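Local coordinates for putative type VI secretion protein (Escherichia coli, PDB 3U66) that probably serves as an inner-membrane-anchored component of the type VI secretion system, this construct being its cytoplasmic domain, at residues 6-17 with 122-130. Numbering follows the deposited sequence.
Sequences ISRAEQIFYPGW and VAVLTCLCR
Bends at chi2 (66°) and chi3 in Arg130 carry its chain across Trp17 to Glu10, whose own chain runs extended beyond CG to meet it. The pairing illustrates how one long side chain can serve two kinds of contact. Its aliphatic part lies on the indole: Arg130 CG sits 3.4 Å from the centroid of the Trp17 six-membered ring, almost on the ring normal, a CH-pi contact, while CB of Phe13 covers the opposite face. Its charged end forms a salt bridge, Arg130 NE donating to Glu10 OE1 at 2.8 Å, the carboxylate and guanidinium planes being 59° apart. Arg130 NH2 adds weak bonds to the same Glu10 OE1 and, at 3.0 Å, to Tyr14 OH, which lies at the guanidinium edge. Arg130 NH1 is hydrogen-bonded to Gln133 OE1, which with the Glu10 and Tyr14 bonds probably limits rotation of the guanidinium. An alanine in place of Arg130 would probably leave the Glu10 carboxylate without its charged mate and take the CG contact from one face of Trp17.

Behind this polar margin the interface is largely apolar. Thr126 CG2 packs 3.7 Å from Glu10 CD, while its OG1 turns back to Val122 O. Cys127 SG approaches the Phe13 ring obliquely, 3.8 Å from Phe13 CD2, and reaches the Trp17 edge, two sulfur-aromatic contacts. Nearer the N-termini, the methyls of Ala9 and Ala123 meet at 4.1 Å, with Met63 of helix 57-76 against both. Segments 7-17 and 122-130 cross at -38°, their axes 9.4 Å apart at closest approach, an arrangement characteristic of the helical-bundle fold of this DotU-family cytoplasmic domain.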
ATOM      1  N   ILE A   6     -12.706  -0.776  -9.897  1.00 74.03           N
ATOM      2  CA  ILE A   6     -14.103  -0.761  -9.476  1.00 73.51           C
ATOM      3  C   ILE A   6     -14.341   0.096  -8.201  1.00 76.65           C
ATOM      4  O   ILE A   6     -13.387   0.442  -7.490  1.00 76.42           O
ATOM      5  CB  ILE A   6     -14.698  -2.203  -9.453  1.00 76.51           C
ATOM      6  CG1 ILE A   6     -15.858  -2.358 -10.476  1.00 77.19           C
ATOM      7  CG2 ILE A   6     -14.994  -2.732  -8.045  1.00 76.57           C
ATOM      8  CD1 ILE A   6     -17.296  -2.742  -9.928  1.00 84.40           C
ATOM      9  N   SER A   7     -15.615   0.458  -7.946  1.00 71.65           N
ATOM     10  CA  SER A   7     -16.031   1.273  -6.804  1.00 70.34           C
ATOM     11  C   SER A   7     -16.404   0.391  -5.620  1.00 72.66           C
ATOM     12  O   SER A   7     -16.210   0.801  -4.468  1.00 72.16           O
ATOM     13  CB  SER A   7     -17.201   2.174  -7.185  1.00 72.62           C
ATOM     14  OG  SER A   7     -18.348   1.420  -7.534  1.00 78.15           O
ATOM     15  N   ARG A   8     -16.933  -0.825  -5.905  1.00 67.50           N
ATOM     16  CA  ARG A   8     -17.304  -1.813  -4.884  1.00 66.62           C
ATOM     17  C   ARG A   8     -16.060  -2.186  -4.080  1.00 67.12           C
ATOM     18  O   ARG A   8     -16.148  -2.355  -2.876  1.00 66.63           O
ATOM     19  CB  ARG A   8     -17.956  -3.064  -5.508  1.00 67.33           C
ATOM     20  CG  ARG A   8     -19.129  -3.605  -4.691  1.00 80.00           C
ATOM     21  CD  ARG A   8     -20.001  -4.554  -5.508  1.00 94.66           C
ATOM     22  NE  ARG A   8     -21.430  -4.221  -5.433  1.00104.25           N
ATOM     23  CZ  ARG A   8     -22.212  -3.971  -6.482  1.00117.54           C
ATOM     24  NH1 ARG A   8     -21.716  -4.011  -7.715  1.00102.90           N
ATOM     25  NH2 ARG A   8     -23.497  -3.682  -6.311  1.00102.78           N
ATOM     26  N   ALA A   9     -14.899  -2.239  -4.753  1.00 61.79           N
ATOM     27  CA  ALA A   9     -13.575  -2.511  -4.188  1.00 60.84           C
ATOM     28  C   ALA A   9     -13.110  -1.356  -3.285  1.00 62.08           C
ATOM     29  O   ALA A   9     -12.624  -1.604  -2.178  1.00 60.93           O
ATOM     30  CB  ALA A   9     -12.573  -2.731  -5.309  1.00 61.35           C
ATOM     31  N   GLU A  10     -13.271  -0.102  -3.757  1.00 57.91           N
ATOM     32  CA  GLU A  10     -12.921   1.105  -2.999  1.00 57.39           C
ATOM     33  C   GLU A  10     -13.778   1.203  -1.731  1.00 61.43           C
ATOM     34  O   GLU A  10     -13.253   1.518  -0.661  1.00 61.51           O
ATOM     35  CB  GLU A  10     -13.044   2.371  -3.863  1.00 58.47           C
ATOM     36  CG  GLU A  10     -11.901   2.553  -4.847  1.00 63.71           C
ATOM     37  CD  GLU A  10     -11.778   3.958  -5.403  1.00 70.99           C
ATOM     38  OE1 GLU A  10     -10.993   4.757  -4.845  1.00 70.66           O
ATOM     39  OE2 GLU A  10     -12.467   4.262  -6.402  1.00 52.84           O
ATOM     40  N   GLN A  11     -15.077   0.858  -1.852  1.00 57.55           N
ATOM     41  CA  GLN A  11     -16.085   0.790  -0.789  1.00 57.02           C
ATOM     42  C   GLN A  11     -15.603  -0.118   0.363  1.00 59.88           C
ATOM     43  O   GLN A  11     -15.849   0.200   1.529  1.00 59.99           O
ATOM     44  CB  GLN A  11     -17.364   0.163  -1.367  1.00 58.59           C
ATOM     45  CG  GLN A  11     -18.572   1.060  -1.532  1.00 76.60           C
ATOM     46  CD  GLN A  11     -19.820   0.264  -1.913  1.00 96.02           C
ATOM     47  OE1 GLN A  11     -19.887  -0.980  -1.819  1.00 89.32           O
ATOM     48  NE2 GLN A  11     -20.859   0.974  -2.338  1.00 86.14           N
ATOM     49  N   ILE A  12     -14.978  -1.278   0.020  1.00 55.02           N
ATOM     50  CA  ILE A  12     -14.452  -2.281   0.960  1.00 54.17           C
ATOM     51  C   ILE A  12     -13.238  -1.722   1.735  1.00 55.72           C
ATOM     52  O   ILE A  12     -13.117  -1.963   2.939  1.00 55.85           O
ATOM     53  CB  ILE A  12     -14.038  -3.609   0.234  1.00 57.63           C
ATOM     54  CG1 ILE A  12     -14.985  -4.085  -0.890  1.00 58.43           C
ATOM     55  CG2 ILE A  12     -13.709  -4.724   1.201  1.00 58.90           C
ATOM     56  CD1 ILE A  12     -16.374  -4.618  -0.518  1.00 67.97           C
ATOM     57  N   PHE A  13     -12.317  -1.034   1.034  1.00 49.52           N
ATOM     58  CA  PHE A  13     -11.087  -0.531   1.632  1.00 48.38           C
ATOM     59  C   PHE A  13     -11.150   0.864   2.233  1.00 52.89           C
ATOM     60  O   PHE A  13     -10.235   1.216   2.975  1.00 52.39           O
ATOM     61  CB  PHE A  13      -9.908  -0.662   0.654  1.00 49.59           C
ATOM     62  CG  PHE A  13      -9.436  -2.071   0.375  1.00 50.11           C
ATOM     63  CD1 PHE A  13      -8.738  -2.793   1.339  1.00 52.13           C
ATOM     64  CD2 PHE A  13      -9.655  -2.662  -0.865  1.00 51.01           C
ATOM     65  CE1 PHE A  13      -8.296  -4.092   1.075  1.00 52.86           C
ATOM     66  CE2 PHE A  13      -9.222  -3.963  -1.126  1.00 53.11           C
ATOM     67  CZ  PHE A  13      -8.550  -4.672  -0.153  1.00 51.53           C
ATOM     68  N   TYR A  14     -12.218   1.652   1.945  1.00 50.28           N
ATOM     69  CA  TYR A  14     -12.386   3.020   2.475  1.00 49.77           C
ATOM     70  C   TYR A  14     -12.197   3.146   3.999  1.00 51.96           C
ATOM     71  O   TYR A  14     -11.380   3.972   4.403  1.00 52.17           O
ATOM     72  CB  TYR A  14     -13.706   3.681   2.019  1.00 50.71           C
ATOM     73  CG  TYR A  14     -13.638   4.425   0.708  1.00 51.60           C
ATOM     74  CD1 TYR A  14     -12.654   5.380   0.467  1.00 54.22           C
ATOM     75  CD2 TYR A  14     -14.631   4.266  -0.259  1.00 51.68           C
ATOM     76  CE1 TYR A  14     -12.595   6.079  -0.733  1.00 55.30           C
ATOM     77  CE2 TYR A  14     -14.585   4.957  -1.467  1.00 52.25           C
ATOM     78  CZ  TYR A  14     -13.565   5.864  -1.698  1.00 61.11           C
ATOM     79  OH  TYR A  14     -13.519   6.558  -2.877  1.00 64.95           O
ATOM     80  N   PRO A  15     -12.858   2.345   4.874  1.00 47.37           N
ATOM     81  CA  PRO A  15     -12.606   2.492   6.322  1.00 46.87           C
ATOM     82  C   PRO A  15     -11.124   2.335   6.701  1.00 51.60           C
ATOM     83  O   PRO A  15     -10.596   3.132   7.482  1.00 50.56           O
ATOM     84  CB  PRO A  15     -13.477   1.392   6.947  1.00 48.01           C
ATOM     85  CG  PRO A  15     -14.510   1.095   5.946  1.00 52.10           C
ATOM     86  CD  PRO A  15     -13.826   1.253   4.622  1.00 48.11           C
ATOM     87  N   GLY A  16     -10.466   1.330   6.114  1.00 49.05           N
ATOM     88  CA  GLY A  16      -9.054   1.037   6.328  1.00 48.39           C
ATOM     89  C   GLY A  16      -8.155   2.122   5.784  1.00 52.51           C
ATOM     90  O   GLY A  16      -7.218   2.560   6.464  1.00 51.03           O
ATOM     91  N   TRP A  17      -8.452   2.579   4.554  1.00 49.98           N
ATOM     92  CA  TRP A  17      -7.739   3.676   3.901  1.00 50.20           C
ATOM     93  C   TRP A  17      -7.800   4.964   4.716  1.00 54.86           C
ATOM     94  O   TRP A  17      -6.780   5.650   4.834  1.00 54.40           O
ATOM     95  CB  TRP A  17      -8.264   3.916   2.484  1.00 49.09           C
ATOM     96  CG  TRP A  17      -7.804   2.910   1.466  1.00 50.12           C
ATOM     97  CD1 TRP A  17      -6.717   2.080   1.547  1.00 53.27           C
ATOM     98  CD2 TRP A  17      -8.403   2.657   0.186  1.00 50.31           C
ATOM     99  NE1 TRP A  17      -6.625   1.308   0.412  1.00 52.35           N
ATOM    100  CE2 TRP A  17      -7.635   1.657  -0.450  1.00 53.66           C
ATOM    101  CE3 TRP A  17      -9.547   3.157  -0.466  1.00 51.49           C
ATOM    102  CZ2 TRP A  17      -7.975   1.134  -1.703  1.00 52.84           C
ATOM    103  CZ3 TRP A  17      -9.860   2.668  -1.726  1.00 53.11           C
ATOM    104  CH2 TRP A  17      -9.084   1.662  -2.329  1.00 53.84           C
ATOM    105  N   VAL A 122      -8.856  -3.592 -13.380  1.00 60.28           N
ATOM    106  CA  VAL A 122      -8.941  -2.160 -13.091  1.00 59.38           C
ATOM    107  C   VAL A 122      -9.034  -1.890 -11.568  1.00 61.49           C
ATOM    108  O   VAL A 122      -8.362  -0.983 -11.067  1.00 61.37           O
ATOM    109  CB  VAL A 122     -10.033  -1.458 -13.955  1.00 63.63           C
ATOM    110  CG1 VAL A 122     -11.429  -2.026 -13.697  1.00 63.58           C
ATOM    111  CG2 VAL A 122     -10.012   0.058 -13.783  1.00 63.64           C
ATOM    112  N   ALA A 123      -9.786  -2.743 -10.837  1.00 56.29           N
ATOM    113  CA  ALA A 123      -9.945  -2.678  -9.381  1.00 54.95           C
ATOM    114  C   ALA A 123      -8.601  -2.846  -8.649  1.00 56.40           C
ATOM    115  O   ALA A 123      -8.319  -2.075  -7.727  1.00 55.46           O
ATOM    116  CB  ALA A 123     -10.956  -3.715  -8.917  1.00 55.39           C
ATOM    117  N   VAL A 124      -7.757  -3.804  -9.103  1.00 51.63           N
ATOM    118  CA  VAL A 124      -6.419  -4.074  -8.560  1.00 50.95           C
ATOM    119  C   VAL A 124      -5.526  -2.842  -8.773  1.00 54.51           C
ATOM    120  O   VAL A 124      -4.909  -2.388  -7.812  1.00 54.28           O
ATOM    121  CB  VAL A 124      -5.808  -5.382  -9.150  1.00 54.76           C
ATOM    122  CG1 VAL A 124      -4.340  -5.564  -8.761  1.00 54.10           C
ATOM    123  CG2 VAL A 124      -6.628  -6.601  -8.740  1.00 54.39           C
ATOM    124  N   LEU A 125      -5.502  -2.283 -10.009  1.00 51.44           N
ATOM    125  CA  LEU A 125      -4.731  -1.085 -10.380  1.00 51.37           C
ATOM    126  C   LEU A 125      -5.143   0.125  -9.563  1.00 57.88           C
ATOM    127  O   LEU A 125      -4.295   0.975  -9.279  1.00 58.40           O
ATOM    128  CB  LEU A 125      -4.877  -0.731 -11.877  1.00 50.82           C
ATOM    129  CG  LEU A 125      -4.254  -1.639 -12.944  1.00 53.86           C
ATOM    130  CD1 LEU A 125      -4.359  -0.990 -14.293  1.00 53.56           C
ATOM    131  CD2 LEU A 125      -2.803  -1.953 -12.656  1.00 54.13           C
ATOM    132  N   THR A 126      -6.450   0.222  -9.221  1.00 54.89           N
ATOM    133  CA  THR A 126      -7.005   1.314  -8.421  1.00 54.79           C
ATOM    134  C   THR A 126      -6.418   1.243  -7.015  1.00 58.84           C
ATOM    135  O   THR A 126      -5.885   2.241  -6.525  1.00 58.74           O
ATOM    136  CB  THR A 126      -8.544   1.284  -8.456  1.00 59.94           C
ATOM    137  OG1 THR A 126      -8.981   1.418  -9.812  1.00 59.45           O
ATOM    138  CG2 THR A 126      -9.183   2.368  -7.582  1.00 55.31           C
ATOM    139  N   CYS A 127      -6.470   0.050  -6.399  1.00 55.14           N
ATOM    140  CA  CYS A 127      -5.956  -0.203  -5.056  1.00 54.69           C
ATOM    141  C   CYS A 127      -4.461   0.054  -4.937  1.00 58.06           C
ATOM    142  O   CYS A 127      -4.029   0.621  -3.935  1.00 57.72           O
ATOM    143  CB  CYS A 127      -6.333  -1.603  -4.599  1.00 55.01           C
ATOM    144  SG  CYS A 127      -8.099  -1.801  -4.268  1.00 59.16           S
ATOM    145  N   LEU A 128      -3.686  -0.310  -5.979  1.00 53.65           N
ATOM    146  CA  LEU A 128      -2.242  -0.087  -6.043  1.00 53.65           C
ATOM    147  C   LEU A 128      -1.915   1.417  -6.149  1.00 59.19           C
ATOM    148  O   LEU A 128      -0.883   1.865  -5.633  1.00 58.70           O
ATOM    149  CB  LEU A 128      -1.608  -0.885  -7.198  1.00 53.61           C
ATOM    150  CG  LEU A 128      -1.623  -2.417  -7.070  1.00 58.55           C
ATOM    151  CD1 LEU A 128      -1.163  -3.066  -8.342  1.00 58.98           C
ATOM    152  CD2 LEU A 128      -0.775  -2.905  -5.898  1.00 60.51           C
ATOM    153  N   CYS A 129      -2.813   2.191  -6.794  1.00 56.20           N
ATOM    154  CA  CYS A 129      -2.682   3.641  -6.917  1.00 56.49           C
ATOM    155  C   CYS A 129      -3.013   4.279  -5.580  1.00 58.75           C
ATOM    156  O   CYS A 129      -2.312   5.189  -5.133  1.00 58.14           O
ATOM    157  CB  CYS A 129      -3.577   4.184  -8.031  1.00 57.04           C
ATOM    158  SG  CYS A 129      -2.958   3.856  -9.698  1.00 60.77           S
ATOM    159  N   ARG A 130      -4.077   3.784  -4.936  1.00 54.74           N
ATOM    160  CA  ARG A 130      -4.525   4.257  -3.628  1.00 54.08           C
ATOM    161  C   ARG A 130      -3.454   3.983  -2.576  1.00 57.99           C
ATOM    162  O   ARG A 130      -3.209   4.853  -1.733  1.00 57.83           O
ATOM    163  CB  ARG A 130      -5.872   3.615  -3.250  1.00 52.03           C
ATOM    164  CG  ARG A 130      -6.906   4.582  -2.677  1.00 59.87           C
ATOM    165  CD  ARG A 130      -7.372   5.599  -3.696  1.00 67.43           C
ATOM    166  NE  ARG A 130      -8.801   5.891  -3.608  1.00 72.59           N
ATOM    167  CZ  ARG A 130      -9.314   7.085  -3.329  1.00 79.30           C
ATOM    168  NH1 ARG A 130      -8.514   8.120  -3.092  1.00 59.05           N
ATOM    169  NH2 ARG A 130     -10.625   7.256  -3.277  1.00 68.23           N
TER